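Local coordinates for Lmo2470 protein (Listeria monocytogenes EGD-e, PDB 5HL3) that is an internalin that interacts with the host protein afadin and helps the bacterium to cross basement membranes, at residues T195-N200 and T217-R222; E240-D245 and D258-Q263; G303-I308 and G334-D339; L338-N343 and Y354-T359. One frame throughout, in Å; residues are numbered along the deposited sequence. Where two conformers were deposited one is given.

Interaction 1 (T195-N200 and T217-R222); sequences TFLDLN and TDLNLR
Asp198 and Asn220 both hold CG anti to the backbone N (chi1 -164° and -172°), which lays their side chains next to each other, pointing the same way, with carboxylate and amide planes only 11° apart. Asp198 OD1 lies 3.5 Å from Asn220 CB, and a water spans the outer ends, accepting from Asn220 ND2 and donating weakly to Asp198 OD2. Each side chain also closes an Asx turn. Asp198 OD1 takes two bonds from the same face of its plane, from Asn200 N at 3.1 Å and from Asn200 ND2 at 2.8 Å; Asn220 OD1 accepts from Arg222 N. Beneath them the strands run parallel, in a ladder that includes Leu197 N to Asp218 O at 3.0 Å, while Thr195 O takes both Thr217 N and Asp218 N. Phe196 CE1 approaches Asp218 OD1 at 3.5 Å, and that oxygen's anti lone pair accepts from Thr217 OG1. On the other face Leu197 CD2 meets Leu219 CD1 at 3.8 Å, and just past the strands Leu199 CD1 meets Leu221 CD2 at 3.9 Å, leucines at equivalent positions stacked in the leucine-rich repeat core. Strand 174-176 flanks 196-198 and strand 241-243 flanks 218-220, continuing the parallel sheet.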
# COMPACT_ATOMS: atom_id res chain seq x y z
N THR A 195 -6.93 9.45 -7.84
CA THR A 195 -6.73 8.66 -9.07
C THR A 195 -5.99 7.35 -8.83
O THR A 195 -6.22 6.40 -9.56
CB THR A 195 -6.01 9.44 -10.19
OG1 THR A 195 -4.61 9.53 -9.94
CG2 THR A 195 -6.62 10.80 -10.34
N PHE A 196 -5.13 7.30 -7.81
CA PHE A 196 -4.30 6.11 -7.53
C PHE A 196 -4.44 5.72 -6.07
O PHE A 196 -4.16 6.53 -5.18
CB PHE A 196 -2.83 6.46 -7.85
CG PHE A 196 -2.62 6.99 -9.26
CD1 PHE A 196 -2.60 6.14 -10.37
CD2 PHE A 196 -2.46 8.34 -9.48
CE1 PHE A 196 -2.41 6.65 -11.63
CE2 PHE A 196 -2.26 8.85 -10.74
CZ PHE A 196 -2.25 8.00 -11.82
N LEU A 197 -4.91 4.51 -5.81
CA LEU A 197 -5.10 3.99 -4.46
C LEU A 197 -4.40 2.63 -4.37
O LEU A 197 -4.85 1.64 -4.98
CB LEU A 197 -6.57 3.87 -4.12
CG LEU A 197 -6.97 3.37 -2.72
CD1 LEU A 197 -6.24 4.16 -1.65
CD2 LEU A 197 -8.46 3.42 -2.53
N ASP A 198 -3.26 2.61 -3.69
CA ASP A 198 -2.45 1.37 -3.55
C ASP A 198 -2.68 0.77 -2.17
O ASP A 198 -2.27 1.34 -1.16
CB ASP A 198 -0.96 1.64 -3.80
CG ASP A 198 -0.17 0.36 -4.04
OD1 ASP A 198 -0.70 -0.73 -3.74
OD2 ASP A 198 1.00 0.43 -4.52
N LEU A 199 -3.31 -0.39 -2.15
CA LEU A 199 -3.64 -1.13 -0.90
C LEU A 199 -3.05 -2.53 -0.92
O LEU A 199 -3.48 -3.38 -0.15
CB LEU A 199 -5.14 -1.16 -0.72
CG LEU A 199 -5.81 0.20 -0.57
CD1 LEU A 199 -7.31 0.08 -0.59
CD2 LEU A 199 -5.36 0.87 0.69
N ASN A 200 -2.06 -2.77 -1.77
CA ASN A 200 -1.48 -4.11 -1.84
C ASN A 200 -0.86 -4.52 -0.52
O ASN A 200 -0.37 -3.68 0.22
CB ASN A 200 -0.54 -4.26 -3.03
CG ASN A 200 0.89 -3.82 -2.77
OD1 ASN A 200 1.70 -4.58 -2.21
ND2 ASN A 200 1.24 -2.67 -3.30
N THR A 217 -8.44 5.62 -11.25
CA THR A 217 -8.04 4.82 -12.41
C THR A 217 -7.33 3.53 -12.01
O THR A 217 -7.43 2.54 -12.72
CB THR A 217 -7.12 5.61 -13.39
OG1 THR A 217 -5.89 5.97 -12.76
CG2 THR A 217 -7.86 6.83 -13.94
N ASP A 218 -6.60 3.56 -10.91
CA ASP A 218 -5.77 2.41 -10.50
C ASP A 218 -6.03 2.05 -9.06
O ASP A 218 -5.79 2.87 -8.17
CB ASP A 218 -4.29 2.75 -10.70
CG ASP A 218 -3.92 2.96 -12.13
OD1 ASP A 218 -4.36 3.93 -12.75
OD2 ASP A 218 -3.16 2.15 -12.67
N LEU A 219 -6.50 0.83 -8.83
CA LEU A 219 -6.83 0.33 -7.50
C LEU A 219 -6.06 -0.98 -7.35
O LEU A 219 -6.39 -1.96 -8.02
CB LEU A 219 -8.34 0.15 -7.33
CG LEU A 219 -8.84 -0.43 -6.02
CD1 LEU A 219 -8.31 0.36 -4.83
CD2 LEU A 219 -10.34 -0.44 -5.99
N ASN A 220 -5.10 -1.02 -6.43
CA ASN A 220 -4.27 -2.21 -6.27
C ASN A 220 -4.64 -2.91 -4.97
O ASN A 220 -4.41 -2.38 -3.90
CB ASN A 220 -2.77 -1.82 -6.28
CG ASN A 220 -1.88 -3.03 -6.31
OD1 ASN A 220 -2.32 -4.15 -6.06
ND2 ASN A 220 -0.62 -2.82 -6.59
N LEU A 221 -5.24 -4.10 -5.09
CA LEU A 221 -5.63 -4.93 -3.95
C LEU A 221 -4.87 -6.23 -3.89
O LEU A 221 -5.30 -7.18 -3.24
CB LEU A 221 -7.15 -5.19 -3.95
CG LEU A 221 -8.09 -3.98 -4.02
CD1 LEU A 221 -9.54 -4.38 -4.06
CD2 LEU A 221 -7.86 -2.99 -2.93
N ARG A 222 -3.73 -6.30 -4.57
CA ARG A 222 -2.94 -7.54 -4.60
C ARG A 222 -2.55 -7.96 -3.19
O ARG A 222 -2.27 -7.13 -2.34
CB ARG A 222 -1.69 -7.31 -5.45
CG ARG A 222 -0.75 -8.49 -5.61
CD ARG A 222 0.30 -8.15 -6.67
NE ARG A 222 1.03 -9.33 -7.17
CZ ARG A 222 2.20 -9.73 -6.68
NH1 ARG A 222 2.74 -9.06 -5.68
NH2 ARG A 222 2.82 -10.80 -7.18
O HOH W 1 0.18 -0.03 -7.38

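Interaction 2 (E240-D245 and D258-Q263)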
# COMPACT_ATOMS: atom_id res chain seq x y z
N GLU A 240 -9.34 1.80 -14.68
CA GLU A 240 -8.55 1.16 -15.76
C GLU A 240 -7.86 -0.11 -15.30
O GLU A 240 -7.71 -1.06 -16.09
CB GLU A 240 -7.49 2.13 -16.31
CG GLU A 240 -8.05 3.40 -16.95
CD GLU A 240 -6.99 4.46 -17.32
OE1 GLU A 240 -5.76 4.27 -17.09
OE2 GLU A 240 -7.39 5.51 -17.88
N SER A 241 -7.42 -0.16 -14.04
CA SER A 241 -6.71 -1.33 -13.53
C SER A 241 -7.14 -1.64 -12.12
O SER A 241 -7.05 -0.79 -11.23
CB SER A 241 -5.19 -1.12 -13.54
OG SER A 241 -4.53 -2.29 -13.04
N LEU A 242 -7.60 -2.87 -11.91
CA LEU A 242 -7.95 -3.38 -10.58
C LEU A 242 -7.11 -4.63 -10.38
O LEU A 242 -7.38 -5.68 -10.99
CB LEU A 242 -9.45 -3.70 -10.50
CG LEU A 242 -9.96 -4.38 -9.23
CD1 LEU A 242 -9.68 -3.52 -8.03
CD2 LEU A 242 -11.45 -4.64 -9.33
N ASN A 243 -6.14 -4.56 -9.50
CA ASN A 243 -5.24 -5.69 -9.28
C ASN A 243 -5.77 -6.54 -8.15
O ASN A 243 -5.83 -6.08 -7.02
CB ASN A 243 -3.81 -5.20 -9.01
CG ASN A 243 -2.79 -6.33 -9.08
OD1 ASN A 243 -3.10 -7.50 -8.80
ND2 ASN A 243 -1.59 -6.01 -9.44
N LEU A 244 -6.19 -7.77 -8.47
CA LEU A 244 -6.73 -8.71 -7.48
C LEU A 244 -5.80 -9.91 -7.34
O LEU A 244 -6.20 -10.94 -6.75
CB LEU A 244 -8.14 -9.17 -7.89
CG LEU A 244 -9.15 -8.05 -8.05
CD1 LEU A 244 -10.52 -8.56 -8.49
CD2 LEU A 244 -9.30 -7.21 -6.79
N ASP A 245 -4.58 -9.82 -7.81
CA ASP A 245 -3.67 -10.98 -7.79
C ASP A 245 -3.44 -11.45 -6.36
O ASP A 245 -3.42 -10.67 -5.41
CB ASP A 245 -2.32 -10.59 -8.43
CG ASP A 245 -1.62 -11.73 -9.11
OD1 ASP A 245 -2.29 -12.56 -9.70
OD2 ASP A 245 -0.37 -11.68 -9.17
N ASP A 258 -13.21 -6.15 -17.19
CA ASP A 258 -12.26 -5.67 -18.20
C ASP A 258 -11.07 -4.88 -17.66
O ASP A 258 -10.19 -4.54 -18.41
CB ASP A 258 -12.96 -4.88 -19.32
CG ASP A 258 -13.72 -3.64 -18.83
OD1 ASP A 258 -13.91 -3.49 -17.60
OD2 ASP A 258 -14.23 -2.87 -19.72
N THR A 259 -11.04 -4.61 -16.35
CA THR A 259 -9.94 -3.86 -15.73
C THR A 259 -9.04 -4.75 -14.90
O THR A 259 -8.01 -4.31 -14.43
CB THR A 259 -10.47 -2.76 -14.76
OG1 THR A 259 -11.03 -3.36 -13.58
CG2 THR A 259 -11.48 -1.85 -15.43
N ILE A 260 -9.41 -6.02 -14.74
CA ILE A 260 -8.76 -6.85 -13.72
C ILE A 260 -7.43 -7.48 -14.12
O ILE A 260 -7.25 -8.00 -15.22
CB ILE A 260 -9.74 -7.95 -13.23
CG1 ILE A 260 -10.94 -7.32 -12.53
CG2 ILE A 260 -9.07 -8.94 -12.27
CD1 ILE A 260 -12.03 -8.29 -12.11
N TYR A 261 -6.48 -7.40 -13.18
CA TYR A 261 -5.25 -8.19 -13.26
C TYR A 261 -5.36 -9.33 -12.25
O TYR A 261 -5.49 -9.08 -11.05
CB TYR A 261 -3.98 -7.35 -12.96
CG TYR A 261 -2.72 -8.19 -13.09
CD1 TYR A 261 -2.31 -9.03 -12.07
CD2 TYR A 261 -1.91 -8.12 -14.24
CE1 TYR A 261 -1.19 -9.85 -12.21
CE2 TYR A 261 -0.77 -8.93 -14.36
CZ TYR A 261 -0.42 -9.79 -13.36
OH TYR A 261 0.70 -10.60 -13.45
N VAL A 262 -5.37 -10.57 -12.73
CA VAL A 262 -5.23 -11.78 -11.90
C VAL A 262 -4.49 -12.80 -12.72
O VAL A 262 -4.94 -13.15 -13.83
CB VAL A 262 -6.57 -12.46 -11.46
CG1 VAL A 262 -6.27 -13.83 -10.83
CG2 VAL A 262 -7.33 -11.60 -10.48
N GLN A 263 -3.38 -13.29 -12.19
CA GLN A 263 -2.69 -14.45 -12.77
C GLN A 263 -2.58 -15.60 -11.77
O GLN A 263 -2.55 -16.77 -12.21
CB GLN A 263 -1.30 -14.04 -13.32
CG GLN A 263 -1.38 -13.19 -14.59
CD GLN A 263 -2.01 -13.97 -15.74
OE1 GLN A 263 -1.61 -15.10 -16.06
NE2 GLN A 263 -3.00 -13.38 -16.35
O HOH W 2 1.40 -12.54 -10.91
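Leu242 and Ile260 pair at the C-terminal edge of the parallel sheet of the leucine-rich repeats, where 260-261 is the outermost strand. Leu242 N donates to Thr259 O at 2.9 Å and Tyr261 N to Leu242 O, both donors standing above the carbonyl plane; Leu244 N then reaches Tyr261 O. Thr259 OG1 packs on Leu242 CB at 3.5 Å, and its own hydrogen bond goes to Val256 O. On the leucine face, Leu244 CD1 touches Ile260 CD1 at 3.9 Å and Leu244 CB lies against Val262 CG2 at 3.6 Å, so the core of the repeats continues under the final strand. The opposite face carries an Asx turn like those of the preceding repeats, with Asn243 OD1 accepting from Asp245 N at 2.9 Å. Tyr261 CG is anti to the backbone N (chi1 -178°), and its ring lies alongside the Asn243 side chain, the ring and amide planes 50° apart. Asp245 brings CB and OD2 to the ring's edge, its carboxylate almost perpendicular to the ring at 88°, with OD2 3.6 Å from Tyr261 CE1. A water donating to Asp245 OD2 also hydrogen-bonds Tyr261 OH. Asp245 OD1 accepts Gln263 N at 2.8 Å, from the syn side but out of the carboxylate plane, and Ser264 N as well, just before strand 265-274.

Interaction 3 (G303-I308 and G334-D339). With CA (calcium ion), chain H.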
# COMPACT_ATOMS: atom_id res chain seq x y z
N GLY A 303 -6.46 -31.77 -12.03
CA GLY A 303 -7.06 -32.17 -10.75
C GLY A 303 -6.18 -33.19 -10.09
O GLY A 303 -5.49 -33.95 -10.76
N GLU A 304 -6.23 -33.24 -8.76
CA GLU A 304 -5.43 -34.18 -8.01
C GLU A 304 -6.02 -34.36 -6.63
O GLU A 304 -6.87 -33.57 -6.21
CB GLU A 304 -4.00 -33.67 -7.88
CG GLU A 304 -3.87 -32.39 -7.08
CD GLU A 304 -2.52 -31.72 -7.18
OE1 GLU A 304 -1.81 -31.91 -8.18
OE2 GLU A 304 -2.19 -30.94 -6.26
N TYR A 305 -5.60 -35.42 -5.94
CA TYR A 305 -5.93 -35.57 -4.53
C TYR A 305 -4.65 -35.74 -3.75
O TYR A 305 -3.66 -36.28 -4.26
CB TYR A 305 -6.99 -36.64 -4.25
CG TYR A 305 -6.56 -38.07 -4.38
CD1 TYR A 305 -6.45 -38.68 -5.62
CD2 TYR A 305 -6.34 -38.84 -3.24
CE1 TYR A 305 -6.12 -40.02 -5.74
CE2 TYR A 305 -6.01 -40.18 -3.34
CZ TYR A 305 -5.88 -40.76 -4.59
OH TYR A 305 -5.55 -42.09 -4.65
N ILE A 306 -4.69 -35.28 -2.50
CA ILE A 306 -3.49 -35.08 -1.68
C ILE A 306 -3.59 -35.94 -0.47
O ILE A 306 -4.41 -35.67 0.40
CB ILE A 306 -3.36 -33.59 -1.24
CG1 ILE A 306 -3.35 -32.62 -2.45
CG2 ILE A 306 -2.16 -33.38 -0.30
CD1 ILE A 306 -4.71 -32.00 -2.80
N GLY A 307 -2.79 -36.99 -0.45
CA GLY A 307 -2.71 -37.90 0.69
C GLY A 307 -1.25 -37.95 1.10
O GLY A 307 -0.60 -36.90 1.24
N ILE A 308 -0.74 -39.17 1.29
CA ILE A 308 0.69 -39.36 1.59
C ILE A 308 1.50 -38.85 0.39
O ILE A 308 2.55 -38.22 0.56
CB ILE A 308 1.01 -40.82 1.95
CG1 ILE A 308 0.26 -41.20 3.24
CG2 ILE A 308 2.51 -41.01 2.14
CD1 ILE A 308 0.32 -42.67 3.60
N GLY A 334 -13.57 -42.90 2.21
CA GLY A 334 -12.67 -42.21 3.10
C GLY A 334 -12.85 -40.72 2.96
O GLY A 334 -13.80 -40.26 2.32
N GLU A 335 -11.92 -39.97 3.56
CA GLU A 335 -11.91 -38.52 3.50
C GLU A 335 -10.74 -38.09 2.63
O GLU A 335 -9.61 -38.53 2.85
CB GLU A 335 -11.71 -37.93 4.90
CG GLU A 335 -12.69 -38.41 5.95
CD GLU A 335 -14.14 -37.94 5.75
OE1 GLU A 335 -14.33 -36.93 5.05
OE2 GLU A 335 -15.04 -38.59 6.36
N TYR A 336 -11.00 -37.18 1.68
CA TYR A 336 -10.00 -36.76 0.71
C TYR A 336 -9.90 -35.25 0.58
O TYR A 336 -10.89 -34.54 0.75
CB TYR A 336 -10.37 -37.33 -0.67
CG TYR A 336 -10.35 -38.84 -0.72
CD1 TYR A 336 -11.46 -39.60 -0.34
CD2 TYR A 336 -9.22 -39.53 -1.18
CE1 TYR A 336 -11.43 -40.98 -0.39
CE2 TYR A 336 -9.19 -40.90 -1.23
CZ TYR A 336 -10.29 -41.63 -0.83
OH TYR A 336 -10.23 -43.01 -0.89
N LYS A 337 -8.69 -34.78 0.28
CA LYS A 337 -8.41 -33.37 -0.03
C LYS A 337 -8.19 -33.29 -1.54
O LYS A 337 -7.24 -33.89 -2.05
CB LYS A 337 -7.16 -32.90 0.67
CG LYS A 337 -7.25 -32.89 2.19
CD LYS A 337 -6.12 -32.09 2.82
CE LYS A 337 -4.76 -32.76 2.64
NZ LYS A 337 -4.69 -34.17 3.07
N LEU A 338 -9.08 -32.59 -2.23
CA LEU A 338 -9.02 -32.42 -3.70
C LEU A 338 -8.52 -31.03 -4.06
O LEU A 338 -8.70 -30.08 -3.30
CB LEU A 338 -10.39 -32.66 -4.36
CG LEU A 338 -10.72 -34.10 -4.75
CD1 LEU A 338 -10.63 -35.07 -3.60
CD2 LEU A 338 -12.08 -34.22 -5.45
N ASP A 339 -7.90 -30.93 -5.23
CA ASP A 339 -7.38 -29.66 -5.77
C ASP A 339 -7.62 -29.63 -7.26
O ASP A 339 -7.38 -30.63 -7.94
CB ASP A 339 -5.89 -29.54 -5.51
CG ASP A 339 -5.23 -28.44 -6.32
OD1 ASP A 339 -5.19 -28.49 -7.57
OD2 ASP A 339 -4.67 -27.56 -5.71
CA CA H . -4.17 -26.05 -3.77
O HOH W 3 -6.68 -36.87 0.40
O HOH W 4 -4.84 -23.69 -3.35
O HOH W 5 -1.95 -25.74 -4.34
O HOH W 6 -3.37 -28.17 -2.89
O HOH W 7 -3.35 -25.60 -1.55
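Strands 303-306 and 334-339 run antiparallel, at 148° between their directions, with Glu304 and Asp339 forming a hydrogen-bonded pair and Tyr305 and Leu338 a non-hydrogen-bonded one. Ile306 N adds a bond to Lys337 O at 2.9 Å. Tyr305 and Tyr336 lie side by side and make an offset edge-to-face contact: the edge of Tyr336 turns toward the face of Tyr305, planes 72° and centroids 5.6 Å apart, with Tyr336 CD2 3.6 Å from Tyr305 CD2. The hydroxyl of Tyr336 is held by Ser332 O. Lys337 bends at chi3 and chi4, the latter (-53°) returning NZ to Ile306 O at 3.1 Å from above the carbonyl plane. A water donates to that same oxygen at 2.6 Å and accepts from Lys337 N, bridging the strands where direct backbone pairing stops. Ile306 CD1 and Glu304 CG both pack against Asp339 CB, each at 3.8 Å. Glu304 OE2 comes to 4.1 Å from Asp339 OD1, which is hydrogen-bonded to Ser341 OG; this closeness of like charges is probably eased by the calcium ion on Asp339 OD2 and by the bond of Glu304 OE1 to Gln312. Ser353 and Asp355 complete the protein ligands of that ion. The pair belongs to the mixed, mostly antiparallel sheet of the C-terminal DUF3244 domain, whose family is grouped with the immunoglobulin-like E-set folds, and here presents a metal-binding aspartate from one face.

Interaction 4 (L338-N343 and Y354-T359); sequences LDVSYN and YDWNVT. With CA (calcium ion), chain H.
Leu338 and Trp356, like Val340 and Tyr354, are hydrogen-bonded pairs of an antiparallel hairpin; each is closed by two N-H...O bonds, among them Tyr354 N to Val340 O at 2.8 Å. Apolar contacts fill the face below. Trp356 CG sits between the backbone N and the carbonyl carbon (chi1 73°), and the indole extends under the neighbouring strand: Leu338 CB stands over the centre of its six-membered ring in a CH-pi contact, 3.6 Å from the centroid. Val340 CG2 meets the edge of the same ring, 3.7 Å from CH2. Farther along, Tyr342 CE1 and Tyr354 CE1 touch at 3.9 Å, and helix 285-292 and strand 280-283 cover this side. Calcium coordination occupies the other face. Asp355 OD1 binds the ion at 2.3 Å and lies 3.2 Å from Asp339 OD2, the two carboxylates joined through the metal along with Ser353 OG. Asp355 OD2 accepts from one of four coordinating waters at 2.8 Å. Ser341 OG donates to the syn lone pair of Asp339 OD1, a second-shell bond that, with the metal bond at OD2, helps to fix the carboxylate's rotation. Without the cation the two aspartates would probably repel each other, so calcium is likely to steady this pairing of strands.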
# COMPACT_ATOMS: atom_id res chain seq x y z
N LEU A 338 -9.08 -32.59 -2.23
CA LEU A 338 -9.02 -32.42 -3.70
C LEU A 338 -8.52 -31.03 -4.06
O LEU A 338 -8.70 -30.08 -3.30
CB LEU A 338 -10.39 -32.66 -4.36
CG LEU A 338 -10.72 -34.10 -4.75
CD1 LEU A 338 -10.63 -35.07 -3.60
CD2 LEU A 338 -12.08 -34.22 -5.45
N ASP A 339 -7.90 -30.93 -5.23
CA ASP A 339 -7.38 -29.66 -5.77
C ASP A 339 -7.62 -29.63 -7.26
O ASP A 339 -7.38 -30.63 -7.94
CB ASP A 339 -5.89 -29.54 -5.51
CG ASP A 339 -5.23 -28.44 -6.32
OD1 ASP A 339 -5.19 -28.49 -7.57
OD2 ASP A 339 -4.67 -27.56 -5.71
N VAL A 340 -8.16 -28.51 -7.75
CA VAL A 340 -8.21 -28.23 -9.18
C VAL A 340 -7.36 -26.98 -9.40
O VAL A 340 -7.53 -25.96 -8.71
CB VAL A 340 -9.64 -28.02 -9.70
CG1 VAL A 340 -9.68 -27.32 -11.06
CG2 VAL A 340 -10.32 -29.35 -9.86
N SER A 341 -6.47 -27.07 -10.37
CA SER A 341 -5.55 -25.97 -10.68
C SER A 341 -5.60 -25.65 -12.17
O SER A 341 -5.79 -26.55 -13.00
CB SER A 341 -4.14 -26.33 -10.25
OG SER A 341 -4.02 -26.32 -8.81
N TYR A 342 -5.40 -24.38 -12.50
CA TYR A 342 -5.36 -23.94 -13.88
C TYR A 342 -4.45 -22.71 -13.97
O TYR A 342 -3.96 -22.19 -12.96
CB TYR A 342 -6.77 -23.69 -14.41
CG TYR A 342 -7.46 -22.50 -13.81
CD1 TYR A 342 -8.22 -22.61 -12.62
CD2 TYR A 342 -7.30 -21.23 -14.37
CE1 TYR A 342 -8.83 -21.51 -12.08
CE2 TYR A 342 -7.92 -20.14 -13.83
CZ TYR A 342 -8.65 -20.27 -12.66
OH TYR A 342 -9.25 -19.17 -12.10
N ASN A 343 -4.25 -22.25 -15.20
CA ASN A 343 -3.35 -21.10 -15.46
C ASN A 343 -1.96 -21.36 -14.90
O ASN A 343 -1.28 -20.47 -14.41
CB ASN A 343 -3.92 -19.75 -14.95
CG ASN A 343 -3.40 -18.59 -15.76
OD1 ASN A 343 -3.23 -18.74 -16.95
ND2 ASN A 343 -3.11 -17.45 -15.11
N TYR A 354 -7.56 -24.32 -6.38
CA TYR A 354 -8.75 -24.38 -5.53
C TYR A 354 -8.86 -25.74 -4.88
O TYR A 354 -8.86 -26.75 -5.57
CB TYR A 354 -10.01 -24.03 -6.35
CG TYR A 354 -9.95 -22.58 -6.77
CD1 TYR A 354 -9.24 -22.19 -7.90
CD2 TYR A 354 -10.48 -21.60 -5.95
CE1 TYR A 354 -9.11 -20.85 -8.21
CE2 TYR A 354 -10.38 -20.26 -6.28
CZ TYR A 354 -9.67 -19.89 -7.39
OH TYR A 354 -9.50 -18.54 -7.70
N ASP A 355 -9.06 -25.74 -3.57
CA ASP A 355 -9.08 -26.95 -2.76
C ASP A 355 -10.46 -27.20 -2.18
O ASP A 355 -11.17 -26.25 -1.86
CB ASP A 355 -8.15 -26.77 -1.57
CG ASP A 355 -6.74 -26.48 -1.95
OD1 ASP A 355 -6.35 -26.60 -3.12
OD2 ASP A 355 -6.01 -26.14 -1.01
N TRP A 356 -10.79 -28.47 -1.91
CA TRP A 356 -12.01 -28.79 -1.15
C TRP A 356 -11.89 -30.18 -0.60
O TRP A 356 -11.08 -30.98 -1.05
CB TRP A 356 -13.29 -28.60 -1.99
CG TRP A 356 -13.56 -29.63 -3.06
CD1 TRP A 356 -14.48 -30.64 -3.00
CD2 TRP A 356 -12.96 -29.72 -4.37
NE1 TRP A 356 -14.47 -31.37 -4.16
CE2 TRP A 356 -13.55 -30.82 -5.01
CE3 TRP A 356 -11.98 -29.01 -5.04
CZ2 TRP A 356 -13.19 -31.22 -6.29
CZ3 TRP A 356 -11.63 -29.40 -6.33
CH2 TRP A 356 -12.22 -30.51 -6.92
N ASN A 357 -12.71 -30.45 0.40
CA ASN A 357 -12.74 -31.76 1.06
C ASN A 357 -13.90 -32.59 0.58
O ASN A 357 -15.02 -32.10 0.42
CB ASN A 357 -12.82 -31.59 2.59
CG ASN A 357 -11.56 -31.00 3.18
OD1 ASN A 357 -10.48 -31.09 2.59
ND2 ASN A 357 -11.70 -30.37 4.35
N VAL A 358 -13.64 -33.87 0.35
CA VAL A 358 -14.65 -34.81 -0.12
C VAL A 358 -14.70 -36.01 0.82
O VAL A 358 -13.66 -36.58 1.17
CB VAL A 358 -14.33 -35.32 -1.55
CG1 VAL A 358 -15.37 -36.31 -2.04
CG2 VAL A 358 -14.23 -34.14 -2.51
N THR A 359 -15.93 -36.36 1.24
CA THR A 359 -16.20 -37.57 1.98
C THR A 359 -16.78 -38.56 0.96
O THR A 359 -17.78 -38.28 0.31
CB THR A 359 -17.21 -37.34 3.13
OG1 THR A 359 -16.72 -36.32 4.02
CG2 THR A 359 -17.47 -38.66 3.91
CA CA H . -4.17 -26.05 -3.77
O HOH W 7 -3.35 -25.60 -1.55
O HOH W 4 -4.84 -23.69 -3.35
O HOH W 5 -1.95 -25.74 -4.34
O HOH W 6 -3.37 -28.17 -2.89

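How the interactions relate
Along the chain, interactions 1 and 2 come first and in series, each closing one turn of the leucine-rich repeat solenoid. They adjoin through strands 218-220 and 241-243, where Thr217 O takes Glu240 N and Leu221 N reaches Asn243 O. Interaction 2 ends the parallel sheet, and a bond from Asn343 ND2 to Gln263 OE1 ties it to interaction 4 and thus to the C-terminal domain. Interaction 3 closes the excursion through strands 310-318 and 323-326; interaction 4 then closes the hairpin that follows. These last two share Leu338 and Asp339, so strand 334-345 lies between its two partners in one sheet. None of the loops nests inside another.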